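Local coordinates for protein MJ1225 (Methanocaldococcus jannaschii, PDB 3KH5) that binds AMP and ADP through its CBS domains and, as a putative archaeal homolog of the AMPK gamma subunit, probably senses adenine nucleotides, at residues V15-T20 against R36-V41; D145-I150 against G239-K244. All blocks are in the same frame, centred on the assembly; numbering follows the deposited sequence.

Interaction 1 of 2, residues V15-T20 against R36-V41; sequences VTVYPT and RRLPVV. With ADP (adenosine-5'-diphosphate), chain B; ADP (adenosine-5'-diphosphate), chain D.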
# COMPACT_ATOMS: atom_id res chain seq x y z
N VAL A 15 8.64 5.76 12.00
CA VAL A 15 8.13 4.60 12.75
C VAL A 15 8.73 3.32 12.16
O VAL A 15 8.59 3.04 10.97
CB VAL A 15 6.58 4.56 12.74
CG1 VAL A 15 6.07 3.27 13.35
CG2 VAL A 15 6.01 5.76 13.49
N THR A 16 9.40 2.55 13.01
CA THR A 16 10.09 1.33 12.58
C THR A 16 9.75 0.14 13.47
O THR A 16 9.18 0.30 14.56
CB THR A 16 11.62 1.51 12.61
OG1 THR A 16 12.05 1.80 13.95
CG2 THR A 16 12.07 2.64 11.69
N VAL A 17 10.10 -1.05 12.99
CA VAL A 17 10.15 -2.25 13.82
C VAL A 17 11.54 -2.92 13.70
O VAL A 17 12.38 -2.48 12.91
CB VAL A 17 9.01 -3.26 13.48
CG1 VAL A 17 7.64 -2.63 13.70
CG2 VAL A 17 9.14 -3.80 12.05
N TYR A 18 11.77 -3.97 14.50
CA TYR A 18 13.03 -4.73 14.49
C TYR A 18 12.81 -6.10 13.88
O TYR A 18 11.67 -6.56 13.80
CB TYR A 18 13.58 -4.86 15.91
CG TYR A 18 13.59 -3.55 16.62
CD1 TYR A 18 14.52 -2.56 16.29
CD2 TYR A 18 12.64 -3.26 17.60
CE1 TYR A 18 14.52 -1.33 16.94
CE2 TYR A 18 12.63 -2.03 18.25
CZ TYR A 18 13.57 -1.07 17.91
OH TYR A 18 13.56 0.14 18.56
N PRO A 19 13.90 -6.78 13.46
CA PRO A 19 13.74 -8.11 12.86
C PRO A 19 13.06 -9.10 13.80
O PRO A 19 12.37 -10.01 13.33
CB PRO A 19 15.19 -8.55 12.59
CG PRO A 19 15.95 -7.29 12.47
CD PRO A 19 15.31 -6.33 13.42
N THR A 20 13.26 -8.92 15.10
CA THR A 20 12.68 -9.83 16.10
C THR A 20 11.30 -9.39 16.63
O THR A 20 10.69 -10.12 17.42
CB THR A 20 13.65 -10.08 17.28
OG1 THR A 20 14.14 -8.82 17.77
CG2 THR A 20 14.82 -10.94 16.83
N ARG A 36 1.34 2.48 6.99
CA ARG A 36 1.24 1.18 6.36
C ARG A 36 2.54 0.74 5.65
O ARG A 36 2.53 -0.19 4.84
CB ARG A 36 0.02 1.15 5.42
CG ARG A 36 -1.29 0.68 6.09
CD ARG A 36 -1.66 1.44 7.38
NE ARG A 36 -2.61 0.70 8.22
CZ ARG A 36 -3.81 1.14 8.58
NH1 ARG A 36 -4.24 2.34 8.20
NH2 ARG A 36 -4.59 0.37 9.33
N ARG A 37 3.65 1.41 5.98
CA ARG A 37 4.97 1.06 5.45
C ARG A 37 6.02 1.19 6.55
O ARG A 37 6.35 2.31 6.97
CB ARG A 37 5.33 1.96 4.26
CG ARG A 37 6.72 1.72 3.64
CD ARG A 37 7.11 2.83 2.64
NE ARG A 37 6.02 3.13 1.71
CZ ARG A 37 5.85 2.54 0.53
NH1 ARG A 37 6.71 1.62 0.10
NH2 ARG A 37 4.82 2.89 -0.23
N LEU A 38 6.55 0.06 7.01
CA LEU A 38 7.48 0.06 8.14
C LEU A 38 8.88 -0.48 7.82
O LEU A 38 9.03 -1.69 7.58
CB LEU A 38 6.90 -0.74 9.32
CG LEU A 38 5.52 -0.39 9.91
CD1 LEU A 38 5.16 -1.38 11.01
CD2 LEU A 38 5.47 1.03 10.43
N PRO A 39 9.90 0.41 7.82
CA PRO A 39 11.29 -0.04 7.76
C PRO A 39 11.62 -0.95 8.93
O PRO A 39 11.17 -0.71 10.06
CB PRO A 39 12.09 1.26 7.86
CG PRO A 39 11.18 2.30 7.34
CD PRO A 39 9.81 1.88 7.79
N VAL A 40 12.38 -1.99 8.64
CA VAL A 40 12.88 -2.89 9.67
C VAL A 40 14.36 -2.53 9.86
O VAL A 40 15.14 -2.52 8.90
CB VAL A 40 12.65 -4.37 9.30
CG1 VAL A 40 13.06 -5.28 10.45
CG2 VAL A 40 11.18 -4.62 8.95
N VAL A 41 14.71 -2.20 11.09
CA VAL A 41 16.06 -1.74 11.42
C VAL A 41 16.68 -2.56 12.56
O VAL A 41 15.96 -3.15 13.36
CB VAL A 41 16.07 -0.23 11.81
CG1 VAL A 41 15.60 0.65 10.65
CG2 VAL A 41 15.27 0.04 13.09
PB ADP B . 2.40 4.28 2.77
O1B ADP B . 2.05 4.41 4.20
O2B ADP B . 1.10 3.90 1.87
O3B ADP B . 3.43 3.09 2.48
PA ADP B . 2.02 6.80 1.68
O1A ADP B . 0.63 6.77 2.22
O2A ADP B . 2.74 8.24 1.35
O3A ADP B . 3.05 5.61 2.14
O5' ADP B . 2.49 7.28 3.19
C5' ADP B . 1.64 7.93 4.19
C4' ADP B . 2.24 9.26 4.73
O4' ADP B . 2.93 9.13 6.02
C3' ADP B . 3.28 9.77 3.72
O3' ADP B . 3.06 11.17 3.45
C2' ADP B . 4.64 9.53 4.36
O2' ADP B . 5.36 10.76 4.29
C1' ADP B . 4.38 9.16 5.83
N9 ADP B . 4.93 7.83 6.32
C8 ADP B . 4.81 6.65 5.71
N7 ADP B . 5.41 5.70 6.44
C5 ADP B . 5.91 6.28 7.53
C6 ADP B . 6.63 5.82 8.63
N6 ADP B . 6.95 4.53 8.74
N1 ADP B . 6.99 6.69 9.59
C2 ADP B . 6.69 7.98 9.48
N3 ADP B . 6.00 8.45 8.44
C4 ADP B . 5.61 7.63 7.45
PB ADP D . 4.43 0.25 -2.75
O1B ADP D . 4.07 0.11 -4.19
O2B ADP D . 3.33 1.14 -1.95
O3B ADP D . 5.85 0.96 -2.49
PA ADP D . 3.20 -1.73 -1.49
O1A ADP D . 2.34 -2.64 -2.28
O2A ADP D . 3.09 -1.87 0.13
O3A ADP D . 4.58 -1.14 -2.01
O5' ADP D . 4.19 -3.04 -1.28
C5' ADP D . 4.47 -4.05 -2.31
C4' ADP D . 5.75 -4.87 -1.99
O4' ADP D . 6.91 -4.00 -2.22
C3' ADP D . 5.87 -5.39 -0.54
O3' ADP D . 6.42 -6.72 -0.56
C2' ADP D . 6.83 -4.40 0.11
O2' ADP D . 7.58 -4.99 1.19
C1' ADP D . 7.76 -4.06 -1.05
N9 ADP D . 8.41 -2.73 -0.86
C8 ADP D . 7.85 -1.56 -0.55
N7 ADP D . 8.80 -0.62 -0.47
C5 ADP D . 9.96 -1.21 -0.74
C6 ADP D . 11.28 -0.77 -0.81
N6 ADP D . 11.59 0.51 -0.59
N1 ADP D . 12.24 -1.66 -1.12
C2 ADP D . 11.96 -2.94 -1.35
N3 ADP D . 10.71 -3.39 -1.28
C4 ADP D . 9.71 -2.54 -0.98

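Interaction 2 of 2, residues D145-I150 against G239-K244; sequences DENEVI and GDKLKK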
# COMPACT_ATOMS: atom_id res chain seq x y z
N ASP A 145 1.04 22.33 -14.35
CA ASP A 145 0.24 23.27 -15.15
C ASP A 145 -1.23 23.00 -14.91
O ASP A 145 -1.67 21.84 -14.92
CB ASP A 145 0.60 23.13 -16.64
CG ASP A 145 -0.40 23.82 -17.59
OD1 ASP A 145 -0.15 23.78 -18.82
OD2 ASP A 145 -1.43 24.38 -17.15
N GLU A 146 -2.00 24.06 -14.69
CA GLU A 146 -3.41 23.95 -14.31
C GLU A 146 -4.35 23.44 -15.40
O GLU A 146 -5.47 23.01 -15.11
CB GLU A 146 -3.93 25.28 -13.77
CG GLU A 146 -3.44 25.60 -12.37
CD GLU A 146 -4.50 26.29 -11.54
OE1 GLU A 146 -5.19 25.60 -10.77
OE2 GLU A 146 -4.66 27.52 -11.68
N ASN A 147 -3.90 23.50 -16.65
CA ASN A 147 -4.71 23.08 -17.79
C ASN A 147 -4.42 21.65 -18.23
O ASN A 147 -5.17 21.07 -19.03
CB ASN A 147 -4.53 24.06 -18.94
CG ASN A 147 -4.88 25.49 -18.54
OD1 ASN A 147 -5.98 25.75 -18.05
ND2 ASN A 147 -3.95 26.41 -18.75
N GLU A 148 -3.34 21.09 -17.70
CA GLU A 148 -2.96 19.71 -17.92
C GLU A 148 -4.11 18.76 -17.55
O GLU A 148 -4.71 18.90 -16.49
CB GLU A 148 -1.72 19.39 -17.08
CG GLU A 148 -0.56 18.82 -17.86
CD GLU A 148 -0.87 17.47 -18.49
OE1 GLU A 148 -0.11 17.07 -19.40
OE2 GLU A 148 -1.85 16.80 -18.07
N VAL A 149 -4.40 17.80 -18.43
CA VAL A 149 -5.51 16.87 -18.23
C VAL A 149 -5.00 15.48 -17.83
O VAL A 149 -3.83 15.16 -18.07
CB VAL A 149 -6.43 16.85 -19.50
CG1 VAL A 149 -5.99 15.78 -20.51
CG2 VAL A 149 -7.87 16.68 -19.11
N ILE A 150 -5.85 14.66 -17.20
CA ILE A 150 -5.41 13.36 -16.66
C ILE A 150 -5.30 12.25 -17.71
O ILE A 150 -4.64 11.24 -17.49
CB ILE A 150 -6.31 12.86 -15.49
CG1 ILE A 150 -7.77 12.68 -15.93
CG2 ILE A 150 -6.19 13.79 -14.29
CD1 ILE A 150 -8.57 11.70 -15.08
N GLY A 239 -11.07 14.21 -18.80
CA GLY A 239 -11.25 15.65 -18.86
C GLY A 239 -10.83 16.39 -17.60
O GLY A 239 -10.58 17.60 -17.65
N ASP A 240 -10.76 15.69 -16.46
CA ASP A 240 -10.36 16.31 -15.19
C ASP A 240 -8.92 16.81 -15.25
O ASP A 240 -8.08 16.22 -15.93
CB ASP A 240 -10.45 15.31 -14.02
CG ASP A 240 -11.88 14.94 -13.68
OD1 ASP A 240 -12.82 15.63 -14.14
OD2 ASP A 240 -12.06 13.96 -12.93
N LYS A 241 -8.65 17.89 -14.52
CA LYS A 241 -7.30 18.46 -14.48
C LYS A 241 -6.40 17.62 -13.59
O LYS A 241 -6.82 17.16 -12.53
CB LYS A 241 -7.33 19.92 -14.00
CG LYS A 241 -8.11 20.89 -14.90
CD LYS A 241 -7.78 20.72 -16.39
CE LYS A 241 -8.19 21.94 -17.23
NZ LYS A 241 -9.60 22.48 -16.79
N LEU A 242 -5.16 17.42 -14.04
CA LEU A 242 -4.19 16.62 -13.30
C LEU A 242 -3.94 17.22 -11.93
O LEU A 242 -3.83 16.49 -10.94
CB LEU A 242 -2.87 16.48 -14.07
CG LEU A 242 -1.76 15.69 -13.36
CD1 LEU A 242 -2.17 14.23 -13.14
CD2 LEU A 242 -0.45 15.77 -14.12
N LYS A 243 -3.84 18.55 -11.88
CA LYS A 243 -3.59 19.25 -10.63
C LYS A 243 -4.73 19.08 -9.62
O LYS A 243 -4.46 18.92 -8.43
CB LYS A 243 -3.28 20.74 -10.86
CG LYS A 243 -2.93 21.50 -9.57
CD LYS A 243 -2.26 22.85 -9.85
CE LYS A 243 -2.43 23.77 -8.62
NZ LYS A 243 -1.82 25.11 -8.87
N LYS A 244 -5.97 19.10 -10.09
CA LYS A 244 -7.12 18.86 -9.21
C LYS A 244 -7.04 17.46 -8.60
O LYS A 244 -7.15 17.30 -7.38
CB LYS A 244 -8.44 19.07 -9.95
CG LYS A 244 -9.66 18.40 -9.27
CD LYS A 244 -10.92 18.58 -10.11
CE LYS A 244 -11.98 17.55 -9.73
NZ LYS A 244 -12.57 17.81 -8.38
O HOH W 1 -3.85 20.36 -14.22

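Interaction 1 of 2, residues V15-T20 against R36-V41
Val17, with its first torsion at -60°, turns its two methyls to different residues of strand 37-41. CG1 meets Leu38 CD1 at 3.9 Å, the two side chains crossing at about a right angle, while CG2, lying between the backbone N and the carbonyl carbon, rests against Val40 CG2. Leu38 is shared: its other methyl, CD2, touches Val15 CG1 at 3.7 Å, and the side chain also touches Met30 of helix 23-33. Val40 likewise splits its branches, CG1 lying against the Tyr18-Pro19 peptide. On the side of Val41, its CG2 lies by Thr16 OG1, and the Tyr18 ring brings its CD1 edge to 3.3 Å from Val41 O, near the ring plane.

Through the middle runs a single bridge of parallel pattern, Val17 bonding both neighbours of Val40. Val17 N donates to Pro39 O at 3.1 Å, and Val41 N donates to Val17 O at 3.0 Å; both bonds are nearly straight. With helix 23-33 between the segments, this resembles a beta-alpha-beta crossover, as expected of a CBS domain.

At the polar edge the backbone reads an adenine. Val15 N donates to N1 of the ADP of chain B at 3.1 Å, and N6 of that ADP donates to both Val15 O and, at 2.9 Å, Arg37 O, so each segment supplies a carbonyl to one amino group. The Arg37 side chain reaches the second ADP, of chain D, where NH1 donates to O3B at 2.8 Å and NH2 to O2B and O3B. Backbone matching of N1 and N6 is consistent with selection for adenine, and the guanidinium would probably offset the charge that two diphosphates bring together.

Interaction 2 of 2, residues D145-I150 against G239-K244
Lys241 folds its side chain back over the backbone of 146-148: chi1 of -62° sets CG 3.4 Å from Glu146 O, and a bend at chi2 (-47°) brings CD beside the carbonyls of both Glu146 and Glu148. Lys243 does the reverse, running extended to bring NZ near Glu146 OE1 in a long salt bridge of 3.9 Å.

Between the backbones Val149 and Lys241 form a non-hydrogen-bonded antiparallel pair. Leu242 N donates to Glu148 O at 2.9 Å, from above the carbonyl plane, and on the other flank Ile150 N donates to Asp240 O at 3.0 Å. One water completes the join, donating to Asp145 O and Glu148 O and accepting from Lys243 N at 3.0 Å. Ile150 adds an apolar touch, CG2 meeting Leu242 CD1 and CA. The 145-148 turn is itself stiffened by an Asx turn, Asn147 N donating to Asp145 OD2 at 2.7 Å.

An alanine in place of Lys241 removes the methylenes from CG on, and would probably leave the carbonyls of Glu146 and Glu148 less covered and the turn less closely packed on the helix start.

Lys241 is at the N-cap of helix 242-252, and the first two helix amides, of Leu242 and Lys243, find acceptors in Glu148 O and the water. Segment 145-150 is thus held mainly by backbone hydrogen bonds, with one long charge pair beside them.

Overall arrangement
Interaction 1 is partly buried and interaction 2 lies at the surface, on the opposite side of the chain's centre; their centres are 37 Å apart and they do not touch. Interaction 1 joins neighbouring elements of one CBS domain across a single helix, whereas interaction 2 ties a loop after helix 133-140 to the start of helix 242-252, far along the sequence. Each uses one backbone bridge, parallel in pattern in the first and antiparallel in the second. Around it, 15-20 with 36-41 packs methyl groups and borders two ADP sites, while 145-150 with 239-244 relies on a water, lysine chains and a helix end, with no nucleotide in direct contact.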